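PDB 2ESB: dual specificity protein phosphatase 18 from Homo sapiens, which removes phosphate from tyrosine, serine and threonine residues of proteins, and prefers phosphotyrosine and doubly phosphorylated MAP kinase peptides over phosphothreonine in vitro. Local coordinates for residues D81-I86 against W148-H153; N162-V167 against I174-E179; H89-E94 against M120-M125. One frame throughout, in Å; residues are numbered along the deposited sequence.

Contact 1 of 3, residues D81-I86 against W148-H153; sequences DFFDPI and WEQLIH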
loop_
_atom_site.group_PDB
_atom_site.type_symbol
_atom_site.label_atom_id
_atom_site.label_comp_id
_atom_site.label_asym_id
_atom_site.label_seq_id
_atom_site.Cartn_x
_atom_site.Cartn_y
_atom_site.Cartn_z
ATOM N N ASP A 81 -5.894 10.678 3.385
ATOM C CA ASP A 81 -7.365 10.698 3.427
ATOM C C ASP A 81 -7.959 9.337 3.085
ATOM O O ASP A 81 -9.128 9.064 3.365
ATOM C CB ASP A 81 -7.938 11.750 2.480
ATOM C CG ASP A 81 -7.498 13.154 2.839
ATOM O OD1 ASP A 81 -7.174 13.392 4.021
ATOM O OD2 ASP A 81 -7.487 14.019 1.943
ATOM N N PHE A 82 -7.150 8.466 2.495
ATOM C CA PHE A 82 -7.638 7.146 2.139
ATOM C C PHE A 82 -7.164 6.021 3.059
ATOM O O PHE A 82 -7.591 4.885 2.891
ATOM C CB PHE A 82 -7.258 6.812 0.691
ATOM C CG PHE A 82 -7.897 7.716 -0.316
ATOM C CD1 PHE A 82 -7.287 8.906 -0.686
ATOM C CD2 PHE A 82 -9.125 7.385 -0.880
ATOM C CE1 PHE A 82 -7.893 9.760 -1.607
ATOM C CE2 PHE A 82 -9.743 8.232 -1.804
ATOM C CZ PHE A 82 -9.124 9.421 -2.167
ATOM N N PHE A 83 -6.299 6.330 4.022
ATOM C CA PHE A 83 -5.779 5.307 4.938
ATOM C C PHE A 83 -6.868 4.441 5.582
ATOM O O PHE A 83 -6.848 3.222 5.458
ATOM C CB PHE A 83 -4.941 5.950 6.057
ATOM C CG PHE A 83 -3.576 6.434 5.620
ATOM C CD1 PHE A 83 -2.782 7.173 6.500
ATOM C CD2 PHE A 83 -3.080 6.151 4.351
ATOM C CE1 PHE A 83 -1.509 7.626 6.123
ATOM C CE2 PHE A 83 -1.803 6.600 3.962
ATOM C CZ PHE A 83 -1.021 7.340 4.856
ATOM N N ASP A 84 -7.808 5.070 6.279
ATOM C CA ASP A 84 -8.878 4.331 6.954
ATOM C C ASP A 84 -9.894 3.697 6.025
ATOM O O ASP A 84 -10.242 2.526 6.180
ATOM C CB ASP A 84 -9.617 5.241 7.938
ATOM C CG ASP A 84 -8.944 5.295 9.280
ATOM O OD1 ASP A 84 -8.729 6.411 9.796
ATOM O OD2 ASP A 84 -8.632 4.213 9.818
ATOM N N PRO A 85 -10.404 4.464 5.054
ATOM C CA PRO A 85 -11.385 3.876 4.150
ATOM C C PRO A 85 -10.863 2.709 3.312
ATOM O O PRO A 85 -11.577 1.727 3.117
ATOM C CB PRO A 85 -11.853 5.070 3.320
ATOM C CG PRO A 85 -10.701 6.030 3.398
ATOM C CD PRO A 85 -10.265 5.911 4.817
ATOM N N ILE A 86 -9.628 2.793 2.829
ATOM C CA ILE A 86 -9.090 1.694 2.044
ATOM C C ILE A 86 -8.715 0.509 2.940
ATOM O O ILE A 86 -8.882 -0.642 2.542
ATOM C CB ILE A 86 -7.871 2.123 1.218
ATOM C CG1 ILE A 86 -8.309 3.126 0.145
ATOM C CG2 ILE A 86 -7.225 0.895 0.572
ATOM C CD1 ILE A 86 -9.323 2.576 -0.841
ATOM N N TRP A 148 5.615 9.109 4.290
ATOM C CA TRP A 148 6.152 8.675 5.572
ATOM C C TRP A 148 5.620 9.574 6.690
ATOM O O TRP A 148 5.192 9.088 7.737
ATOM C CB TRP A 148 7.684 8.679 5.555
ATOM C CG TRP A 148 8.247 7.404 5.006
ATOM C CD1 TRP A 148 8.868 7.226 3.807
ATOM C CD2 TRP A 148 8.199 6.116 5.632
ATOM N NE1 TRP A 148 9.209 5.902 3.641
ATOM C CE2 TRP A 148 8.809 5.200 4.749
ATOM C CE3 TRP A 148 7.696 5.648 6.859
ATOM C CZ2 TRP A 148 8.931 3.833 5.050
ATOM C CZ3 TRP A 148 7.816 4.288 7.158
ATOM C CH2 TRP A 148 8.428 3.399 6.257
ATOM N N GLU A 149 5.628 10.885 6.469
ATOM C CA GLU A 149 5.109 11.812 7.477
ATOM C C GLU A 149 3.634 11.490 7.747
ATOM O O GLU A 149 3.164 11.538 8.889
ATOM C CB GLU A 149 5.218 13.261 6.985
ATOM C CG GLU A 149 6.625 13.831 6.942
ATOM C CD GLU A 149 6.717 15.081 6.072
ATOM O OE1 GLU A 149 5.776 15.903 6.111
ATOM O OE2 GLU A 149 7.729 15.242 5.356
ATOM N N GLN A 150 2.896 11.184 6.684
ATOM C CA GLN A 150 1.485 10.844 6.825
ATOM C C GLN A 150 1.306 9.542 7.601
ATOM O O GLN A 150 0.403 9.427 8.444
ATOM C CB GLN A 150 0.827 10.743 5.448
ATOM C CG GLN A 150 0.580 12.112 4.812
ATOM C CD GLN A 150 0.216 12.013 3.344
ATOM O OE1 GLN A 150 -0.613 11.197 2.962
ATOM N NE2 GLN A 150 0.830 12.855 2.515
ATOM N N LEU A 151 2.170 8.569 7.325
ATOM C CA LEU A 151 2.108 7.271 8.010
ATOM C C LEU A 151 2.479 7.410 9.489
ATOM O O LEU A 151 1.889 6.766 10.354
ATOM C CB LEU A 151 3.032 6.261 7.320
ATOM C CG LEU A 151 2.528 5.734 5.972
ATOM C CD1 LEU A 151 3.649 4.980 5.262
ATOM C CD2 LEU A 151 1.322 4.824 6.184
ATOM N N ILE A 152 3.453 8.260 9.779
ATOM C CA ILE A 152 3.859 8.503 11.162
ATOM C C ILE A 152 2.698 9.161 11.919
ATOM O O ILE A 152 2.399 8.803 13.063
ATOM C CB ILE A 152 5.125 9.404 11.197
ATOM C CG1 ILE A 152 6.342 8.577 10.771
ATOM C CG2 ILE A 152 5.341 9.988 12.595
ATOM C CD1 ILE A 152 7.589 9.406 10.482
ATOM N N HIS A 153 2.028 10.114 11.281
ATOM C CA HIS A 153 0.889 10.767 11.927
ATOM C C HIS A 153 -0.233 9.741 12.179
ATOM O O HIS A 153 -0.863 9.735 13.235
ATOM C CB HIS A 153 0.373 11.914 11.059
ATOM C CG HIS A 153 -0.832 12.600 11.624
ATOM N ND1 HIS A 153 -2.112 12.336 11.187
ATOM C CD2 HIS A 153 -0.953 13.522 12.608
ATOM C CE1 HIS A 153 -2.971 13.068 11.875
ATOM N NE2 HIS A 153 -2.292 13.796 12.745
#
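F83 and L151 mark the nearest approach of the two backbones, their CA atoms 8.7 Å apart, a gap that the ring of F83 spans from the first turn of helix 83-95 to the side of helix 145-159. With CG anti to its own carbonyl carbon (chi1 -74°), F83 sends its far edge, CE1 and CZ, between Q150 and L151. CE1 comes edge-on to the main chain, 3.5 Å from Q150 O and close to the ring plane, a setting that suits the faintly positive rim of a phenyl group. CZ meets L151 CD2 at 3.7 Å, and the leucine crosses the phenylalanine at about a right angle. Both helices belong to the alpha/beta catalytic domain of the dual-specificity phosphatases; L114 and A117 of helix 110-122 and the ring of Y154 also pack on F83, so a large, flat, wholly apolar side chain fits this buried place. Q150 plays two parts. Its CB lies 3.9 Å from F83 CZ, while the extended chain carries the amide past the ring to the loop ahead of helix 83-95, where OE1 accepts from C80 N and NE2 donates to S77 O.

Contact 2 of 3, residues N162-V167 against I174-E179; sequences NTVHMV and IPDIYE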
loop_
_atom_site.group_PDB
_atom_site.type_symbol
_atom_site.label_atom_id
_atom_site.label_comp_id
_atom_site.label_asym_id
_atom_site.label_seq_id
_atom_site.Cartn_x
_atom_site.Cartn_y
_atom_site.Cartn_z
ATOM N N ASN A 162 5.084 6.552 18.377
ATOM C CA ASN A 162 5.726 6.332 17.082
ATOM C C ASN A 162 6.940 5.418 17.173
ATOM O O ASN A 162 7.646 5.405 18.178
ATOM C CB ASN A 162 6.160 7.665 16.464
ATOM C CG ASN A 162 5.010 8.435 15.875
ATOM O OD1 ASN A 162 4.829 9.616 16.171
ATOM N ND2 ASN A 162 4.224 7.774 15.028
ATOM N N THR A 163 7.184 4.665 16.105
ATOM C CA THR A 163 8.314 3.752 16.043
ATOM C C THR A 163 9.224 4.120 14.878
ATOM O O THR A 163 10.279 3.520 14.687
ATOM C CB THR A 163 7.848 2.299 15.892
ATOM O OG1 THR A 163 6.977 2.194 14.758
ATOM C CG2 THR A 163 7.114 1.850 17.154
ATOM N N VAL A 164 8.786 5.097 14.091
ATOM C CA VAL A 164 9.554 5.611 12.958
ATOM C C VAL A 164 9.487 7.144 13.091
ATOM O O VAL A 164 8.438 7.692 13.433
ATOM C CB VAL A 164 8.941 5.173 11.607
ATOM C CG1 VAL A 164 9.746 5.748 10.454
ATOM C CG2 VAL A 164 8.915 3.641 11.516
ATOM N N HIS A 165 10.600 7.826 12.843
ATOM C CA HIS A 165 10.644 9.285 12.963
ATOM C C HIS A 165 11.388 9.900 11.785
ATOM O O HIS A 165 12.386 9.342 11.330
ATOM C CB HIS A 165 11.372 9.696 14.248
ATOM C CG HIS A 165 10.998 8.880 15.447
ATOM N ND1 HIS A 165 11.397 7.571 15.610
ATOM C CD2 HIS A 165 10.232 9.177 16.524
ATOM C CE1 HIS A 165 10.893 7.096 16.735
ATOM N NE2 HIS A 165 10.182 8.051 17.309
ATOM N N MET A 166 10.904 11.046 11.304
ATOM C CA MET A 166 11.553 11.744 10.196
ATOM C C MET A 166 12.808 12.458 10.729
ATOM O O MET A 166 12.772 13.070 11.797
ATOM C CB MET A 166 10.598 12.781 9.591
ATOM C CG MET A 166 9.299 12.196 9.019
ATOM S SD MET A 166 9.634 10.910 7.793
ATOM C CE MET A 166 10.194 11.906 6.390
ATOM N N VAL A 167 13.910 12.368 9.992
ATOM C CA VAL A 167 15.156 13.016 10.392
ATOM C C VAL A 167 15.751 13.762 9.200
ATOM O O VAL A 167 15.426 13.461 8.043
ATOM C CB VAL A 167 16.200 11.987 10.910
ATOM C CG1 VAL A 167 15.659 11.254 12.128
ATOM C CG2 VAL A 167 16.556 11.002 9.810
ATOM N N ILE A 174 13.888 12.270 5.809
ATOM C CA ILE A 174 13.691 10.860 5.503
ATOM C C ILE A 174 13.335 10.174 6.806
ATOM O O ILE A 174 13.599 10.711 7.880
ATOM C CB ILE A 174 14.987 10.199 4.979
ATOM C CG1 ILE A 174 16.080 10.299 6.053
ATOM C CG2 ILE A 174 15.430 10.867 3.682
ATOM C CD1 ILE A 174 17.407 9.724 5.656
ATOM N N PRO A 175 12.709 8.992 6.733
ATOM C CA PRO A 175 12.352 8.260 7.957
ATOM C C PRO A 175 13.696 7.804 8.503
ATOM O O PRO A 175 14.608 7.536 7.709
ATOM C CB PRO A 175 11.544 7.059 7.453
ATOM C CG PRO A 175 11.271 7.336 6.017
ATOM C CD PRO A 175 12.341 8.247 5.522
ATOM N N ASP A 176 13.846 7.709 9.824
ATOM C CA ASP A 176 15.138 7.287 10.356
ATOM C C ASP A 176 15.551 5.916 9.814
ATOM O O ASP A 176 16.745 5.624 9.686
ATOM C CB ASP A 176 15.155 7.305 11.898
ATOM C CG ASP A 176 13.902 6.716 12.524
ATOM O OD1 ASP A 176 13.216 5.898 11.884
ATOM O OD2 ASP A 176 13.611 7.070 13.683
ATOM N N ILE A 177 14.559 5.098 9.469
ATOM C CA ILE A 177 14.776 3.768 8.897
ATOM C C ILE A 177 15.753 3.817 7.727
ATOM O O ILE A 177 16.440 2.838 7.439
ATOM C CB ILE A 177 13.455 3.182 8.334
ATOM C CG1 ILE A 177 12.468 2.908 9.463
ATOM C CG2 ILE A 177 13.734 1.911 7.555
ATOM C CD1 ILE A 177 11.130 2.387 8.965
ATOM N N TYR A 178 15.789 4.941 7.022
ATOM C CA TYR A 178 16.671 5.057 5.873
ATOM C C TYR A 178 18.066 5.569 6.214
ATOM O O TYR A 178 18.860 5.852 5.313
ATOM C CB TYR A 178 16.032 5.946 4.806
ATOM C CG TYR A 178 14.750 5.390 4.215
ATOM C CD1 TYR A 178 14.388 4.050 4.393
ATOM C CD2 TYR A 178 13.911 6.202 3.454
ATOM C CE1 TYR A 178 13.209 3.536 3.819
ATOM C CE2 TYR A 178 12.744 5.706 2.882
ATOM C CZ TYR A 178 12.402 4.377 3.067
ATOM O OH TYR A 178 11.251 3.908 2.489
ATOM N N GLU A 179 18.348 5.678 7.513
ATOM C CA GLU A 179 19.646 6.123 8.035
ATOM C C GLU A 179 19.792 7.631 8.186
ATOM O O GLU A 179 20.584 8.228 7.426
ATOM C CB GLU A 179 20.795 5.578 7.174
ATOM C CG GLU A 179 21.634 4.521 7.875
ATOM C CD GLU A 179 20.791 3.402 8.459
ATOM O OE1 GLU A 179 20.139 2.676 7.679
ATOM O OE2 GLU A 179 20.778 3.252 9.700
HETATM O O HOH W 1 12.448 3.507 13.234
#
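A short antiparallel beta hairpin near the C-terminal end of the modelled chain joins 162-167 to 174-179. V167 and I174 form its hydrogen-bonded pair: V167 N gives a nearly straight bond of 2.7 Å to I174 O, and I174 N returns one to V167 O. Their branched side chains share one face, with V167 CG2 3.9 Å from I174 CG1. M166 and P175 are the adjacent non-hydrogen-bonded pair, where proline suits the strand because its missing N-H is not called on to bond across. M166 bends at chi2 and chi3 (-55° and -74°), which brings SD back beside P175 N, while helix 145-159 packs against the same methionine through W148, E149 and I152.

Beyond the ladder the chain turns into the 3-10 segment 176-178, and D176 takes over the cross-links. D176 N donates to H165 O at 2.7 Å. The carboxylate faces back toward H165: OD2 accepts from H165 ND1 at 3.0 Å on its syn side, close to the imidazole plane, although the ring and carboxylate planes stand 67° apart. H165 N adds only weak bonds to both oxygens, and a water bridges OD1 to T163 O. Replacing D176 with alanine would take away the carboxylate, and H165 ND1 would probably lose this acceptor, its ring being freer to turn, while the bridging water would lose one of its two acceptors. Next to the polar cluster, V164 makes apolar contacts: CG1 lies alongside P175 CB at 3.7 Å, and CG2 touches I177 CD1 at 3.6 Å. V164 also rests on L127, and I177 on L128 and H131, so these branched side chains face helix 127-137.

Contact 3 of 3, residues H89-E94 against M120-M125; sequences HIHSVE and MKYHAM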
loop_
_atom_site.group_PDB
_atom_site.type_symbol
_atom_site.label_atom_id
_atom_site.label_comp_id
_atom_site.label_asym_id
_atom_site.label_seq_id
_atom_site.Cartn_x
_atom_site.Cartn_y
_atom_site.Cartn_z
ATOM N N HIS A 89 -11.707 -1.366 3.530
ATOM C CA HIS A 89 -12.139 -2.027 2.301
ATOM C C HIS A 89 -11.376 -3.348 2.155
ATOM O O HIS A 89 -11.962 -4.382 1.866
ATOM C CB HIS A 89 -11.872 -1.112 1.097
ATOM C CG HIS A 89 -12.560 -1.535 -0.169
ATOM N ND1 HIS A 89 -12.352 -2.759 -0.768
ATOM C CD2 HIS A 89 -13.402 -0.858 -0.987
ATOM C CE1 HIS A 89 -13.028 -2.815 -1.905
ATOM N NE2 HIS A 89 -13.672 -1.673 -2.061
ATOM N N ILE A 90 -10.066 -3.309 2.361
ATOM C CA ILE A 90 -9.250 -4.519 2.260
ATOM C C ILE A 90 -9.758 -5.562 3.254
ATOM O O ILE A 90 -9.893 -6.741 2.932
ATOM C CB ILE A 90 -7.768 -4.189 2.544
ATOM C CG1 ILE A 90 -7.246 -3.254 1.445
ATOM C CG2 ILE A 90 -6.940 -5.467 2.613
ATOM C CD1 ILE A 90 -5.910 -2.607 1.783
ATOM N N HIS A 91 -10.041 -5.114 4.466
ATOM C CA HIS A 91 -10.546 -6.000 5.504
ATOM C C HIS A 91 -11.889 -6.620 5.112
ATOM O O HIS A 91 -12.092 -7.821 5.291
ATOM C CB HIS A 91 -10.702 -5.232 6.816
ATOM C CG HIS A 91 -11.257 -6.062 7.930
ATOM N ND1 HIS A 91 -10.589 -7.152 8.450
ATOM C CD2 HIS A 91 -12.432 -5.987 8.597
ATOM C CE1 HIS A 91 -11.332 -7.714 9.386
ATOM N NE2 HIS A 91 -12.455 -7.027 9.494
ATOM N N SER A 92 -12.804 -5.816 4.569
ATOM C CA SER A 92 -14.116 -6.341 4.170
ATOM C C SER A 92 -13.996 -7.401 3.086
ATOM O O SER A 92 -14.718 -8.398 3.110
ATOM C CB SER A 92 -15.027 -5.223 3.673
ATOM O OG SER A 92 -15.274 -4.291 4.706
ATOM N N VAL A 93 -13.100 -7.175 2.127
ATOM C CA VAL A 93 -12.875 -8.143 1.054
ATOM C C VAL A 93 -12.399 -9.442 1.677
ATOM O O VAL A 93 -12.853 -10.526 1.304
ATOM C CB VAL A 93 -11.806 -7.640 0.048
ATOM C CG1 VAL A 93 -11.414 -8.752 -0.925
ATOM C CG2 VAL A 93 -12.356 -6.456 -0.728
ATOM N N GLU A 94 -11.491 -9.342 2.639
ATOM C CA GLU A 94 -10.986 -10.544 3.285
ATOM C C GLU A 94 -12.117 -11.267 4.011
ATOM O O GLU A 94 -12.249 -12.484 3.916
ATOM C CB GLU A 94 -9.878 -10.201 4.285
ATOM C CG GLU A 94 -9.348 -11.427 5.040
ATOM C CD GLU A 94 -8.166 -11.099 5.933
ATOM O OE1 GLU A 94 -7.035 -10.982 5.417
ATOM O OE2 GLU A 94 -8.373 -10.948 7.153
ATOM N N MET A 120 -0.983 -1.706 9.969
ATOM C CA MET A 120 -1.029 -1.134 11.311
ATOM C C MET A 120 -2.430 -1.236 11.895
ATOM O O MET A 120 -2.608 -1.585 13.065
ATOM C CB MET A 120 -0.612 0.343 11.309
ATOM C CG MET A 120 0.858 0.594 11.011
ATOM S SD MET A 120 1.330 2.304 11.414
ATOM C CE MET A 120 0.474 3.200 10.090
ATOM N N LYS A 121 -3.431 -0.930 11.081
ATOM C CA LYS A 121 -4.794 -0.957 11.575
ATOM C C LYS A 121 -5.368 -2.340 11.806
ATOM O O LYS A 121 -6.033 -2.568 12.814
ATOM C CB LYS A 121 -5.726 -0.176 10.642
ATOM C CG LYS A 121 -7.136 -0.049 11.202
ATOM C CD LYS A 121 -8.069 0.796 10.345
ATOM C CE LYS A 121 -9.440 0.967 11.053
ATOM N NZ LYS A 121 -10.326 1.993 10.388
ATOM N N TYR A 122 -5.102 -3.278 10.904
ATOM C CA TYR A 122 -5.689 -4.606 11.055
ATOM C C TYR A 122 -4.811 -5.769 11.493
ATOM O O TYR A 122 -5.323 -6.857 11.763
ATOM C CB TYR A 122 -6.423 -4.982 9.764
ATOM C CG TYR A 122 -7.740 -4.269 9.637
ATOM C CD1 TYR A 122 -7.853 -3.108 8.884
ATOM C CD2 TYR A 122 -8.864 -4.723 10.333
ATOM C CE1 TYR A 122 -9.051 -2.408 8.825
ATOM C CE2 TYR A 122 -10.067 -4.026 10.282
ATOM C CZ TYR A 122 -10.149 -2.868 9.526
ATOM O OH TYR A 122 -11.317 -2.150 9.479
ATOM N N HIS A 123 -3.499 -5.569 11.545
ATOM C CA HIS A 123 -2.607 -6.644 11.983
ATOM C C HIS A 123 -1.827 -6.230 13.237
ATOM O O HIS A 123 -0.811 -6.832 13.590
ATOM C CB HIS A 123 -1.662 -7.032 10.843
ATOM C CG HIS A 123 -2.327 -7.858 9.783
ATOM N ND1 HIS A 123 -2.357 -9.235 9.820
ATOM C CD2 HIS A 123 -3.053 -7.497 8.700
ATOM C CE1 HIS A 123 -3.072 -9.686 8.804
ATOM N NE2 HIS A 123 -3.506 -8.652 8.109
ATOM N N ALA A 124 -2.322 -5.183 13.889
ATOM C CA ALA A 124 -1.725 -4.657 15.114
ATOM C C ALA A 124 -0.201 -4.569 15.034
ATOM O O ALA A 124 0.511 -5.042 15.925
ATOM C CB ALA A 124 -2.144 -5.530 16.296
ATOM N N MET A 125 0.299 -3.963 13.963
ATOM C CA MET A 125 1.738 -3.820 13.784
ATOM C C MET A 125 2.175 -2.369 13.894
ATOM O O MET A 125 1.458 -1.464 13.478
ATOM C CB MET A 125 2.167 -4.363 12.418
ATOM C CG MET A 125 2.032 -5.877 12.284
ATOM S SD MET A 125 2.329 -6.464 10.600
ATOM C CE MET A 125 4.050 -6.812 10.660
HETATM O O HOH W 2 -4.649 -9.500 5.714
#
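The side chain of H91 leaves its helix with CG anti to the backbone N (chi1 178°), whereas Y122 has CG beside its own N (chi1 -76°); between them these torsions lay the two rings face against face. The result is an offset stack, centroids 4.2 Å apart and planes inclined by only 11°. The offset sets the rim of the tyrosine over the imidazole, where Y122 CE2 approaches H91 CG to 3.3 Å. H91 CB takes the middle of the phenol face in a CH-pi contact, 3.7 Å from the ring centroid. A histidine serves well here, since its methylene and its flat ring can both cover a phenol at a partly exposed place. The Y122 hydroxyl bonds to D88, one turn before H91, which ties the far end of the ring to the same helix. One turn beyond H91, a water joins E94 OE1 and H123 NE2, at 2.8 Å from each, and lies in the plane of the H123 ring. The stack thus links helix 83-95 to the C-terminal turn of helix 110-122; on other sides, I90 and V93 of the former pack on strand 100-103, and M120 of the latter on helix 145-159.

Overall arrangement
Contacts 1 and 3 share helix 83-95, the first a buried contact at its opening turn against helix 145-159, the second farther along it, at the surface, against the end of helix 110-122. D84 and K121 join them by a salt bridge. Contact 2 lies farthest from the centre of the chain, yet it touches contact 1 through W148, which packs on P175 and probably bonds to Y178, and through I152 and N162. Contacts 2 and 3 do not touch. Chemistry follows place: a phenyl edge set against a main-chain carbonyl and a leucine in the interior, aromatic stacking with a bridging water at the surface, and, in the peripheral hairpin, a ladder of backbone bonds reinforced by a histidine-carboxylate pair.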